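Local coordinates for lectin (Pleurotus ostreatus, PDB 6T0Q), which binds calcium ions and, as a lectin, recognises galactose-type sugars such as N-acetyl-D-galactosamine, at residues A[227-232]-A[271-276]; A[155-160]-A[168-173]; A[71-76]-A[188-193]. All coordinates share one frame; numbering follows the deposited sequence.

Interaction 1 of 3, residues A[227-232]-A[271-276]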
ATOM      1  N   LYS A 227       1.011  -7.703  -4.874  1.00 28.27           N
ATOM      2  CA  LYS A 227       1.828  -8.871  -4.555  1.00 27.62           C
ATOM      3  C   LYS A 227       1.728  -9.161  -3.063  1.00 28.66           C
ATOM      4  O   LYS A 227       1.088  -8.426  -2.311  1.00 28.56           O
ATOM      5  CB  LYS A 227       3.292  -8.649  -4.971  1.00 30.94           C
ATOM      6  CG  LYS A 227       3.474  -8.319  -6.452  1.00 34.61           C
ATOM      7  CD  LYS A 227       4.925  -7.977  -6.798  1.00 36.82           C
ATOM      8  CE  LYS A 227       5.762  -9.225  -6.994  1.00 32.59           C
ATOM      9  NZ  LYS A 227       7.143  -8.869  -7.455  1.00 35.22           N
ATOM     10  N   VAL A 228       2.391 -10.236  -2.631  1.00 24.80           N
ATOM     11  CA  VAL A 228       2.390 -10.662  -1.234  1.00 24.27           C
ATOM     12  C   VAL A 228       3.849 -10.801  -0.815  1.00 25.72           C
ATOM     13  O   VAL A 228       4.531 -11.746  -1.233  1.00 26.32           O
ATOM     14  CB  VAL A 228       1.624 -11.979  -1.020  1.00 29.33           C
ATOM     15  CG1 VAL A 228       1.795 -12.478   0.408  1.00 27.54           C
ATOM     16  CG2 VAL A 228       0.122 -11.797  -1.347  1.00 33.36           C
ATOM     17  N   ALA A 229       4.332  -9.848  -0.020  1.00 21.38           N
ATOM     18  CA  ALA A 229       5.693  -9.876   0.487  1.00 21.81           C
ATOM     19  C   ALA A 229       5.791 -10.852   1.648  1.00 25.30           C
ATOM     20  O   ALA A 229       4.824 -11.061   2.387  1.00 22.64           O
ATOM     21  CB  ALA A 229       6.122  -8.482   0.941  1.00 23.38           C
ATOM     22  N   VAL A 230       6.968 -11.452   1.808  1.00 24.73           N
ATOM     23  CA  VAL A 230       7.132 -12.540   2.768  1.00 21.14           C
ATOM     24  C   VAL A 230       8.255 -12.245   3.760  1.00 22.95           C
ATOM     25  O   VAL A 230       7.994 -12.031   4.950  1.00 23.35           O
ATOM     26  CB  VAL A 230       7.375 -13.870   2.031  1.00 21.26           C
ATOM     27  CG1 VAL A 230       7.624 -14.991   3.032  1.00 19.71           C
ATOM     28  CG2 VAL A 230       6.166 -14.208   1.139  1.00 20.81           C
ATOM     29  N   CYS A 231       9.511 -12.227   3.281  1.00 19.51           N
ATOM     30  CA  CYS A 231      10.688 -12.044   4.127  1.00 24.14           C
ATOM     31  C   CYS A 231      11.549 -10.940   3.530  1.00 25.58           C
ATOM     32  O   CYS A 231      11.535 -10.720   2.315  1.00 22.67           O
ATOM     33  CB  CYS A 231      11.560 -13.358   4.247  1.00 31.28           C
ATOM     34  SG  CYS A 231      10.776 -14.771   5.179  1.00 46.85           S
ATOM     35  N   ALA A 232      12.305 -10.245   4.387  1.00 19.72           N
ATOM     36  CA  ALA A 232      13.345  -9.341   3.918  1.00 21.68           C
ATOM     37  C   ALA A 232      14.662  -9.689   4.590  1.00 24.44           C
ATOM     38  O   ALA A 232      14.697 -10.130   5.745  1.00 21.83           O
ATOM     39  CB  ALA A 232      13.020  -7.870   4.182  1.00 22.00           C
ATOM     40  N   THR A 271       1.737  -6.328   2.127  1.00 26.41           N
ATOM     41  CA  THR A 271       1.700  -5.350   1.041  1.00 27.03           C
ATOM     42  C   THR A 271       2.424  -4.034   1.309  1.00 25.52           C
ATOM     43  O   THR A 271       2.759  -3.344   0.340  1.00 24.24           O
ATOM     44  CB  THR A 271       0.248  -5.025   0.651  1.00 31.84           C
ATOM     45  OG1 THR A 271      -0.465  -4.527   1.793  1.00 28.26           O
ATOM     46  CG2 THR A 271      -0.449  -6.265   0.100  1.00 33.56           C
ATOM     47  N   PHE A 272       2.692  -3.660   2.560  1.00 23.61           N
ATOM     48  CA  PHE A 272       3.207  -2.325   2.856  1.00 20.61           C
ATOM     49  C   PHE A 272       4.242  -2.437   3.964  1.00 23.07           C
ATOM     50  O   PHE A 272       3.903  -2.835   5.082  1.00 24.09           O
ATOM     51  CB  PHE A 272       2.050  -1.388   3.265  1.00 19.68           C
ATOM     52  CG  PHE A 272       2.429   0.076   3.404  1.00 23.92           C
ATOM     53  CD1 PHE A 272       3.139   0.533   4.508  1.00 25.95           C
ATOM     54  CD2 PHE A 272       2.015   1.004   2.453  1.00 21.92           C
ATOM     55  CE1 PHE A 272       3.465   1.890   4.640  1.00 25.06           C
ATOM     56  CE2 PHE A 272       2.326   2.354   2.580  1.00 23.78           C
ATOM     57  CZ  PHE A 272       3.054   2.799   3.676  1.00 28.20           C
ATOM     58  N   ASN A 273       5.492  -2.064   3.671  1.00 19.39           N
ATOM     59  CA  ASN A 273       6.570  -2.139   4.653  1.00 26.07           C
ATOM     60  C   ASN A 273       7.451  -0.904   4.576  1.00 25.51           C
ATOM     61  O   ASN A 273       7.890  -0.522   3.487  1.00 28.11           O
ATOM     62  CB  ASN A 273       7.417  -3.401   4.439  1.00 22.85           C
ATOM     63  CG  ASN A 273       6.633  -4.657   4.717  1.00 23.48           C
ATOM     64  OD1 ASN A 273       6.464  -5.046   5.870  1.00 22.98           O
ATOM     65  ND2 ASN A 273       6.120  -5.282   3.667  1.00 23.49           N
ATOM     66  N   THR A 274       7.733  -0.312   5.737  1.00 22.77           N
ATOM     67  CA  THR A 274       8.523   0.911   5.840  1.00 23.12           C
ATOM     68  C   THR A 274       9.800   0.635   6.623  1.00 26.82           C
ATOM     69  O   THR A 274       9.743   0.200   7.780  1.00 30.01           O
ATOM     70  CB  THR A 274       7.734   2.031   6.523  1.00 30.24           C
ATOM     71  OG1 THR A 274       6.676   2.472   5.661  1.00 33.84           O
ATOM     72  CG2 THR A 274       8.662   3.217   6.819  1.00 31.79           C
ATOM     73  N   PHE A 275      10.942   0.904   6.003  1.00 21.47           N
ATOM     74  CA  PHE A 275      12.240   0.778   6.642  1.00 20.38           C
ATOM     75  C   PHE A 275      12.671   2.163   7.098  1.00 28.99           C
ATOM     76  O   PHE A 275      12.618   3.116   6.316  1.00 26.63           O
ATOM     77  CB  PHE A 275      13.254   0.169   5.667  1.00 19.43           C
ATOM     78  CG  PHE A 275      12.819  -1.177   5.124  1.00 23.00           C
ATOM     79  CD1 PHE A 275      11.965  -1.260   4.037  1.00 22.30           C
ATOM     80  CD2 PHE A 275      13.242  -2.352   5.723  1.00 25.69           C
ATOM     81  CE1 PHE A 275      11.541  -2.501   3.547  1.00 23.30           C
ATOM     82  CE2 PHE A 275      12.825  -3.597   5.240  1.00 27.91           C
ATOM     83  CZ  PHE A 275      11.981  -3.668   4.155  1.00 26.53           C
ATOM     84  N   ALA A 276      13.073   2.285   8.361  1.00 22.40           N
ATOM     85  CA  ALA A 276      13.459   3.585   8.895  1.00 23.50           C
ATOM     86  C   ALA A 276      14.775   3.473   9.643  1.00 24.46           C
ATOM     87  O   ALA A 276      15.021   2.490  10.346  1.00 23.76           O
ATOM     88  CB  ALA A 276      12.378   4.164   9.814  1.00 24.46           C
TER
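Residues 227-232 and 271-276, brought together at Lys227 and Thr271, run in roughly the same direction, about 30° apart end to end. At the loop end a side chain meets the backbone: the CG2 methyl of Thr271 lies 3.6 Å from the carbonyl O of Lys227. OG1 sits between the backbone N and the carbonyl carbon of its own residue (chi1 58°), which leaves the methyl to meet Lys227. Further along, Ala229 CB approaches Asn273 ND2 at 4.2 Å. The small alanine leaves room for this amide, whose buried ends are satisfied by other residues, OD1 by Asn247 and ND2 by the carbonyl of His269.

The two strands belong to different antiparallel sheets, 229-239 to one and 273-281 to the other, which face each other as the layers of a beta-sandwich. Within that interior the Phe275 ring reaches across, and its CZ stands 4.3 Å from Ala232 CB, with the methyl at the ring edge and near its plane. A bulky ring from one layer thus meets a short methyl from the other, while Ile292 also packs on Phe275. At the opposite end of the contact, Thr271 packs on Phe272 of the second subunit.

Interaction 2 of 3, residues A[155-160]-A[168-173]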
ATOM      1  N   ALA A 155      18.994 -35.358 -20.833  1.00 28.05           N
ATOM      2  CA  ALA A 155      18.704 -33.938 -20.731  1.00 30.65           C
ATOM      3  C   ALA A 155      17.425 -33.723 -19.919  1.00 29.96           C
ATOM      4  O   ALA A 155      16.551 -34.594 -19.886  1.00 31.19           O
ATOM      5  CB  ALA A 155      18.555 -33.320 -22.120  1.00 36.62           C
ATOM      6  N   PRO A 156      17.298 -32.591 -19.233  1.00 28.93           N
ATOM      7  CA  PRO A 156      16.089 -32.339 -18.436  1.00 31.62           C
ATOM      8  C   PRO A 156      14.848 -32.372 -19.310  1.00 35.53           C
ATOM      9  O   PRO A 156      14.772 -31.647 -20.312  1.00 36.16           O
ATOM     10  CB  PRO A 156      16.328 -30.932 -17.871  1.00 31.82           C
ATOM     11  CG  PRO A 156      17.822 -30.778 -17.874  1.00 31.03           C
ATOM     12  CD  PRO A 156      18.280 -31.504 -19.109  1.00 27.44           C
ATOM     13  N   PRO A 157      13.858 -33.200 -18.974  1.00 34.34           N
ATOM     14  CA  PRO A 157      12.616 -33.209 -19.753  1.00 35.36           C
ATOM     15  C   PRO A 157      11.932 -31.857 -19.684  1.00 39.96           C
ATOM     16  O   PRO A 157      12.193 -31.040 -18.797  1.00 31.74           O
ATOM     17  CB  PRO A 157      11.765 -34.292 -19.076  1.00 35.26           C
ATOM     18  CG  PRO A 157      12.710 -35.083 -18.247  1.00 34.19           C
ATOM     19  CD  PRO A 157      13.813 -34.151 -17.852  1.00 31.79           C
ATOM     20  N   GLU A 158      11.055 -31.621 -20.656  1.00 47.03           N
ATOM     21  CA  GLU A 158      10.205 -30.441 -20.623  1.00 48.64           C
ATOM     22  C   GLU A 158       9.487 -30.362 -19.285  1.00 36.71           C
ATOM     23  O   GLU A 158       8.935 -31.357 -18.811  1.00 40.03           O
ATOM     24  CB  GLU A 158       9.186 -30.497 -21.761  1.00 60.96           C
ATOM     25  CG  GLU A 158       9.109 -29.222 -22.562  1.00 73.48           C
ATOM     26  CD  GLU A 158      10.435 -28.879 -23.209  1.00 86.45           C
ATOM     27  OE1 GLU A 158      11.107 -29.806 -23.710  1.00 90.65           O
ATOM     28  OE2 GLU A 158      10.810 -27.687 -23.205  1.00 91.14           O
ATOM     29  N   ASN A 159       9.533 -29.184 -18.661  1.00 37.06           N
ATOM     30  CA  ASN A 159       8.821 -28.932 -17.407  1.00 38.18           C
ATOM     31  C   ASN A 159       9.289 -29.847 -16.274  1.00 33.26           C
ATOM     32  O   ASN A 159       8.526 -30.138 -15.352  1.00 34.34           O
ATOM     33  CB  ASN A 159       7.305 -29.075 -17.593  1.00 48.95           C
ATOM     34  CG  ASN A 159       6.735 -28.061 -18.566  1.00 48.50           C
ATOM     35  OD1 ASN A 159       7.291 -26.979 -18.751  1.00 50.11           O
ATOM     36  ND2 ASN A 159       5.612 -28.405 -19.188  1.00 48.78           N
ATOM     37  N   PHE A 160      10.543 -30.313 -16.312  1.00 31.74           N
ATOM     38  CA  PHE A 160      11.015 -31.176 -15.228  1.00 32.93           C
ATOM     39  C   PHE A 160      10.931 -30.481 -13.872  1.00 26.09           C
ATOM     40  O   PHE A 160      10.772 -31.147 -12.845  1.00 31.42           O
ATOM     41  CB  PHE A 160      12.452 -31.629 -15.485  1.00 30.49           C
ATOM     42  CG  PHE A 160      13.482 -30.655 -14.991  1.00 29.58           C
ATOM     43  CD1 PHE A 160      13.830 -29.546 -15.750  1.00 33.16           C
ATOM     44  CD2 PHE A 160      14.097 -30.842 -13.757  1.00 29.94           C
ATOM     45  CE1 PHE A 160      14.782 -28.644 -15.296  1.00 35.64           C
ATOM     46  CE2 PHE A 160      15.051 -29.937 -13.294  1.00 28.61           C
ATOM     47  CZ  PHE A 160      15.393 -28.843 -14.065  1.00 30.01           C
ATOM     48  N   SER A 168       8.905 -40.187  -9.309  1.00 36.63           N
ATOM     49  CA  SER A 168       8.934 -41.378  -8.463  1.00 40.59           C
ATOM     50  C   SER A 168       9.808 -42.480  -9.050  1.00 37.67           C
ATOM     51  O   SER A 168      10.449 -43.224  -8.299  1.00 38.53           O
ATOM     52  CB  SER A 168       7.511 -41.896  -8.240  1.00 46.05           C
ATOM     53  OG  SER A 168       6.860 -42.090  -9.486  1.00 52.72           O
ATOM     54  N   ASN A 169       9.855 -42.600 -10.378  1.00 33.48           N
ATOM     55  CA  ASN A 169      10.663 -43.626 -11.023  1.00 39.94           C
ATOM     56  C   ASN A 169      12.032 -43.126 -11.470  1.00 35.70           C
ATOM     57  O   ASN A 169      12.782 -43.895 -12.077  1.00 31.76           O
ATOM     58  CB  ASN A 169       9.911 -44.216 -12.220  1.00 47.33           C
ATOM     59  CG  ASN A 169       8.725 -45.069 -11.793  1.00 62.22           C
ATOM     60  OD1 ASN A 169       8.804 -45.831 -10.824  1.00 63.79           O
ATOM     61  ND2 ASN A 169       7.614 -44.936 -12.508  1.00 66.37           N
ATOM     62  N   TRP A 170      12.379 -41.872 -11.185  1.00 32.13           N
ATOM     63  CA  TRP A 170      13.723 -41.390 -11.483  1.00 28.37           C
ATOM     64  C   TRP A 170      14.750 -42.072 -10.580  1.00 28.48           C
ATOM     65  O   TRP A 170      14.471 -42.348  -9.411  1.00 26.26           O
ATOM     66  CB  TRP A 170      13.827 -39.882 -11.270  1.00 24.70           C
ATOM     67  CG  TRP A 170      13.107 -39.024 -12.249  1.00 27.21           C
ATOM     68  CD1 TRP A 170      12.040 -39.370 -13.029  1.00 34.93           C
ATOM     69  CD2 TRP A 170      13.399 -37.651 -12.549  1.00 28.51           C
ATOM     70  NE1 TRP A 170      11.654 -38.292 -13.798  1.00 32.51           N
ATOM     71  CE2 TRP A 170      12.472 -37.228 -13.519  1.00 29.40           C
ATOM     72  CE3 TRP A 170      14.360 -36.738 -12.087  1.00 29.43           C
ATOM     73  CZ2 TRP A 170      12.474 -35.932 -14.040  1.00 29.87           C
ATOM     74  CZ3 TRP A 170      14.364 -35.450 -12.606  1.00 28.43           C
ATOM     75  CH2 TRP A 170      13.425 -35.060 -13.572  1.00 32.63           C
ATOM     76  N   PRO A 171      15.961 -42.308 -11.079  1.00 28.44           N
ATOM     77  CA  PRO A 171      17.019 -42.834 -10.211  1.00 30.35           C
ATOM     78  C   PRO A 171      17.522 -41.770  -9.240  1.00 23.22           C
ATOM     79  O   PRO A 171      17.291 -40.572  -9.412  1.00 23.20           O
ATOM     80  CB  PRO A 171      18.114 -43.243 -11.201  1.00 31.14           C
ATOM     81  CG  PRO A 171      17.932 -42.292 -12.348  1.00 32.57           C
ATOM     82  CD  PRO A 171      16.428 -42.114 -12.464  1.00 30.98           C
ATOM     83  N   SER A 172      18.212 -42.244  -8.203  1.00 24.86           N
ATOM     84  CA  SER A 172      18.834 -41.372  -7.212  1.00 31.67           C
ATOM     85  C   SER A 172      20.066 -40.678  -7.782  1.00 27.47           C
ATOM     86  O   SER A 172      20.851 -41.281  -8.520  1.00 25.71           O
ATOM     87  CB  SER A 172      19.251 -42.180  -5.984  1.00 33.46           C
ATOM     88  OG  SER A 172      18.177 -42.922  -5.464  1.00 36.70           O
ATOM     89  N   ALA A 173      20.247 -39.411  -7.417  1.00 19.73           N
ATOM     90  CA  ALA A 173      21.499 -38.726  -7.721  1.00 19.29           C
ATOM     91  C   ALA A 173      22.677 -39.462  -7.080  1.00 22.56           C
ATOM     92  O   ALA A 173      22.529 -40.154  -6.067  1.00 20.60           O
ATOM     93  CB  ALA A 173      21.439 -37.271  -7.225  1.00 15.22           C
TER
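Trp170 meets Phe160 and Pro157 through the benzene half of its indole, and this half carries the whole contact. The tighter meeting is with Phe160: Trp170 CH2 comes to 4.0 Å from Phe160 CB, the methylene lying at the edge of the indole and near its plane. The long indole makes the junction although the CA atoms of Phe160 and Trp170 are 11.2 Å apart. Placed beside its own backbone N and anti to the carbonyl carbon (chi1 -70°), the indole of Trp170 spans that gap. Phe160, an entirely apolar residue, suits the buried side.

The outer side is looser. Pro157 CG approaches Trp170 CZ2 at 4.3 Å, and both residues remain partly exposed. Pro157 also opens a type II turn that ends at Phe160, closed by a 3.1 Å hydrogen bond from Phe160 N to Pro157 O. Asn159, solvent-exposed in the third position of the turn, takes the positive phi (61°) that a type II turn needs there and that asparagine tolerates well. The turn therefore brings proline and phenylalanine to the same indole, one near the surface and the other within.

Both segments lie in the long loop between strands 150-151 and 174-178, with Phe160 laid over strands 51-60 and 109-118. It packs on Pro54 of the first strand and on Ala113 and Ala115 of the second, while its carbonyl accepts a hydrogen bond from Arg56. Trp170 rests on Arg56 and Leu152, and its carbonyl receives Lys150 NZ from strand 150-151.

Interaction 3 of 3, residues A[71-76]-A[188-193]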
ATOM      1  N   THR A  71      17.073 -19.217   2.735  1.00 21.04           N
ATOM      2  CA  THR A  71      18.350 -18.703   2.262  1.00 21.64           C
ATOM      3  C   THR A  71      19.067 -19.844   1.550  1.00 22.81           C
ATOM      4  O   THR A  71      19.244 -20.918   2.132  1.00 22.48           O
ATOM      5  CB  THR A  71      19.188 -18.188   3.430  1.00 24.93           C
ATOM      6  OG1 THR A  71      18.499 -17.106   4.071  1.00 26.78           O
ATOM      7  CG2 THR A  71      20.551 -17.722   2.947  1.00 22.89           C
ATOM      8  N   ILE A  72      19.458 -19.628   0.298  1.00 18.28           N
ATOM      9  CA  ILE A  72      20.049 -20.685  -0.521  1.00 20.01           C
ATOM     10  C   ILE A  72      21.464 -20.288  -0.913  1.00 21.14           C
ATOM     11  O   ILE A  72      21.711 -19.132  -1.277  1.00 21.42           O
ATOM     12  CB  ILE A  72      19.185 -20.955  -1.773  1.00 21.74           C
ATOM     13  CG1 ILE A  72      17.803 -21.482  -1.353  1.00 21.84           C
ATOM     14  CG2 ILE A  72      19.886 -21.929  -2.743  1.00 20.12           C
ATOM     15  CD1 ILE A  72      16.737 -21.353  -2.437  1.00 22.23           C
ATOM     16  N   VAL A  73      22.397 -21.240  -0.837  1.00 15.88           N
ATOM     17  CA  VAL A  73      23.722 -21.080  -1.434  1.00 17.08           C
ATOM     18  C   VAL A  73      23.947 -22.260  -2.366  1.00 20.42           C
ATOM     19  O   VAL A  73      23.763 -23.412  -1.958  1.00 18.37           O
ATOM     20  CB  VAL A  73      24.845 -21.001  -0.381  1.00 21.21           C
ATOM     21  CG1 VAL A  73      26.217 -20.934  -1.085  1.00 15.37           C
ATOM     22  CG2 VAL A  73      24.655 -19.769   0.533  1.00 18.23           C
ATOM     23  N   VAL A  74      24.342 -21.979  -3.611  1.00 16.47           N
ATOM     24  CA  VAL A  74      24.472 -23.025  -4.625  1.00 17.76           C
ATOM     25  C   VAL A  74      25.780 -22.828  -5.385  1.00 21.90           C
ATOM     26  O   VAL A  74      26.208 -21.694  -5.630  1.00 18.91           O
ATOM     27  CB  VAL A  74      23.249 -23.048  -5.575  1.00 20.81           C
ATOM     28  CG1 VAL A  74      23.025 -21.680  -6.230  1.00 22.38           C
ATOM     29  CG2 VAL A  74      23.405 -24.145  -6.633  1.00 17.26           C
ATOM     30  N   ALA A  75      26.436 -23.938  -5.724  1.00 18.52           N
ATOM     31  CA  ALA A  75      27.665 -23.925  -6.503  1.00 18.74           C
ATOM     32  C   ALA A  75      27.583 -25.026  -7.547  1.00 22.59           C
ATOM     33  O   ALA A  75      26.850 -26.004  -7.379  1.00 19.85           O
ATOM     34  CB  ALA A  75      28.900 -24.132  -5.618  1.00 15.80           C
ATOM     35  N   SER A  76      28.366 -24.885  -8.616  1.00 18.27           N
ATOM     36  CA  SER A  76      28.228 -25.842  -9.706  1.00 18.16           C
ATOM     37  C   SER A  76      29.515 -25.945 -10.498  1.00 22.83           C
ATOM     38  O   SER A  76      30.265 -24.981 -10.628  1.00 19.08           O
ATOM     39  CB  SER A  76      27.086 -25.449 -10.659  1.00 20.12           C
ATOM     40  OG  SER A  76      27.285 -24.130 -11.172  1.00 20.38           O
ATOM     41  N   VAL A 188      33.850 -20.998  -1.217  1.00 22.05           N
ATOM     42  CA  VAL A 188      33.732 -19.893  -0.274  1.00 21.35           C
ATOM     43  C   VAL A 188      32.319 -19.331  -0.361  1.00 17.79           C
ATOM     44  O   VAL A 188      31.705 -19.296  -1.436  1.00 21.82           O
ATOM     45  CB  VAL A 188      34.790 -18.805  -0.542  1.00 30.74           C
ATOM     46  CG1 VAL A 188      36.193 -19.423  -0.654  1.00 35.47           C
ATOM     47  CG2 VAL A 188      34.456 -18.018  -1.777  1.00 35.82           C
ATOM     48  N   LEU A 189      31.784 -18.925   0.777  1.00 20.33           N
ATOM     49  CA  LEU A 189      30.449 -18.359   0.793  1.00 24.43           C
ATOM     50  C   LEU A 189      30.494 -16.942   0.224  1.00 24.25           C
ATOM     51  O   LEU A 189      31.416 -16.187   0.531  1.00 23.42           O
ATOM     52  CB  LEU A 189      29.909 -18.347   2.224  1.00 19.43           C
ATOM     53  CG  LEU A 189      29.730 -19.720   2.886  1.00 25.30           C
ATOM     54  CD1 LEU A 189      29.392 -19.588   4.375  1.00 21.24           C
ATOM     55  CD2 LEU A 189      28.646 -20.527   2.165  1.00 21.65           C
ATOM     56  N   PRO A 190      29.538 -16.562  -0.617  1.00 24.49           N
ATOM     57  CA  PRO A 190      29.466 -15.172  -1.077  1.00 22.84           C
ATOM     58  C   PRO A 190      28.986 -14.277   0.050  1.00 24.44           C
ATOM     59  O   PRO A 190      28.490 -14.777   1.071  1.00 22.76           O
ATOM     60  CB  PRO A 190      28.427 -15.234  -2.205  1.00 22.09           C
ATOM     61  CG  PRO A 190      27.483 -16.294  -1.731  1.00 23.37           C
ATOM     62  CD  PRO A 190      28.359 -17.338  -1.041  1.00 22.29           C
ATOM     63  N   PRO A 191      29.087 -12.956  -0.098  1.00 20.58           N
ATOM     64  CA  PRO A 191      28.440 -12.066   0.874  1.00 19.20           C
ATOM     65  C   PRO A 191      26.933 -12.283   0.867  1.00 19.45           C
ATOM     66  O   PRO A 191      26.355 -12.678  -0.148  1.00 20.43           O
ATOM     67  CB  PRO A 191      28.810 -10.660   0.373  1.00 24.65           C
ATOM     68  CG  PRO A 191      29.102 -10.846  -1.089  1.00 28.64           C
ATOM     69  CD  PRO A 191      29.758 -12.200  -1.176  1.00 27.00           C
ATOM     70  N   VAL A 192      26.292 -12.030   2.017  1.00 20.22           N
ATOM     71  CA  VAL A 192      24.845 -12.240   2.106  1.00 20.59           C
ATOM     72  C   VAL A 192      24.114 -11.394   1.065  1.00 22.25           C
ATOM     73  O   VAL A 192      23.187 -11.872   0.397  1.00 20.01           O
ATOM     74  CB  VAL A 192      24.331 -11.957   3.532  1.00 21.05           C
ATOM     75  CG1 VAL A 192      24.750 -10.539   4.029  1.00 18.99           C
ATOM     76  CG2 VAL A 192      22.826 -12.122   3.575  1.00 19.19           C
ATOM     77  N   LEU A 193      24.533 -10.141   0.898  1.00 20.07           N
ATOM     78  CA  LEU A 193      24.020  -9.198  -0.089  1.00 20.51           C
ATOM     79  C   LEU A 193      25.178  -8.331  -0.556  1.00 20.57           C
ATOM     80  O   LEU A 193      26.139  -8.124   0.197  1.00 19.06           O
ATOM     81  CB  LEU A 193      22.918  -8.285   0.486  1.00 18.70           C
ATOM     82  CG  LEU A 193      21.574  -8.940   0.814  1.00 21.43           C
ATOM     83  CD1 LEU A 193      20.696  -7.969   1.613  1.00 21.26           C
ATOM     84  CD2 LEU A 193      20.877  -9.365  -0.477  1.00 22.30           C
TER
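Val73 touches both Leu189 and Pro190 with one methyl group, and every close approach between the segments is apolar. CG1 lies 4.1 Å from Leu189 CD2 and 4.2 Å from Pro190 CD, so a single branch serves two neighbours. This branch stands anti to the backbone N (chi1 176°) and from there reaches the passing chain. The leucine lies roughly perpendicular to the valine, while the proline passes it antiparallel. Leu189 adds length: its CB does not aim at the strand, and CD1 continues the chain outward (chi2 171°), but the other branch, CD2, turns to Val73. Pro190 offers a flatter apolar surface and, with phi fixed by its ring, probably helps keep the linker extended.

The backbones take no part in the touching. Their nearest CA atoms, those of Val73 and Leu189, are 7.6 Å apart, a spacing that the Val73 methyl and its two partners bridge. The peptide groups of the strand are instead used within its own sheet: Val73 pairs with Ser130 and Ile72 with Leu101.

Strand 67-76 accordingly runs between strands 126-135 and 98-104. Alternation along it sends Ile72 and Val74 to Phe82 of strand 79-84, in the other layer of the beta-sandwich, while Val73 turns to the linker that leads from strand 174-178 to strand 199-202. Beyond the strand, Leu189 packs on Ser352 near the chain end.

In the fold
The three contacts are spread over a two-part molecule in which each half carries its own calcium site. Interactions 1 and 3 come nearest to each other, with nearest atoms about 7 Å apart and centres 23 Å apart, and the Cys69–Cys231 disulfide ties strand 67-76, used in interaction 3, to strand 229-239, used in interaction 1. Interaction 2 is nested in the chain loop closed by interaction 3, yet their nearest atoms are about 12 Å apart; from interaction 1 it is about 21 Å. None of the three lines a calcium or sugar site. Bound N-acetylglucosamine residues are about 9 Å from the Lys227 side chain, about 11 Å from the side chain of Trp170 and about 10 Å from that of Pro190.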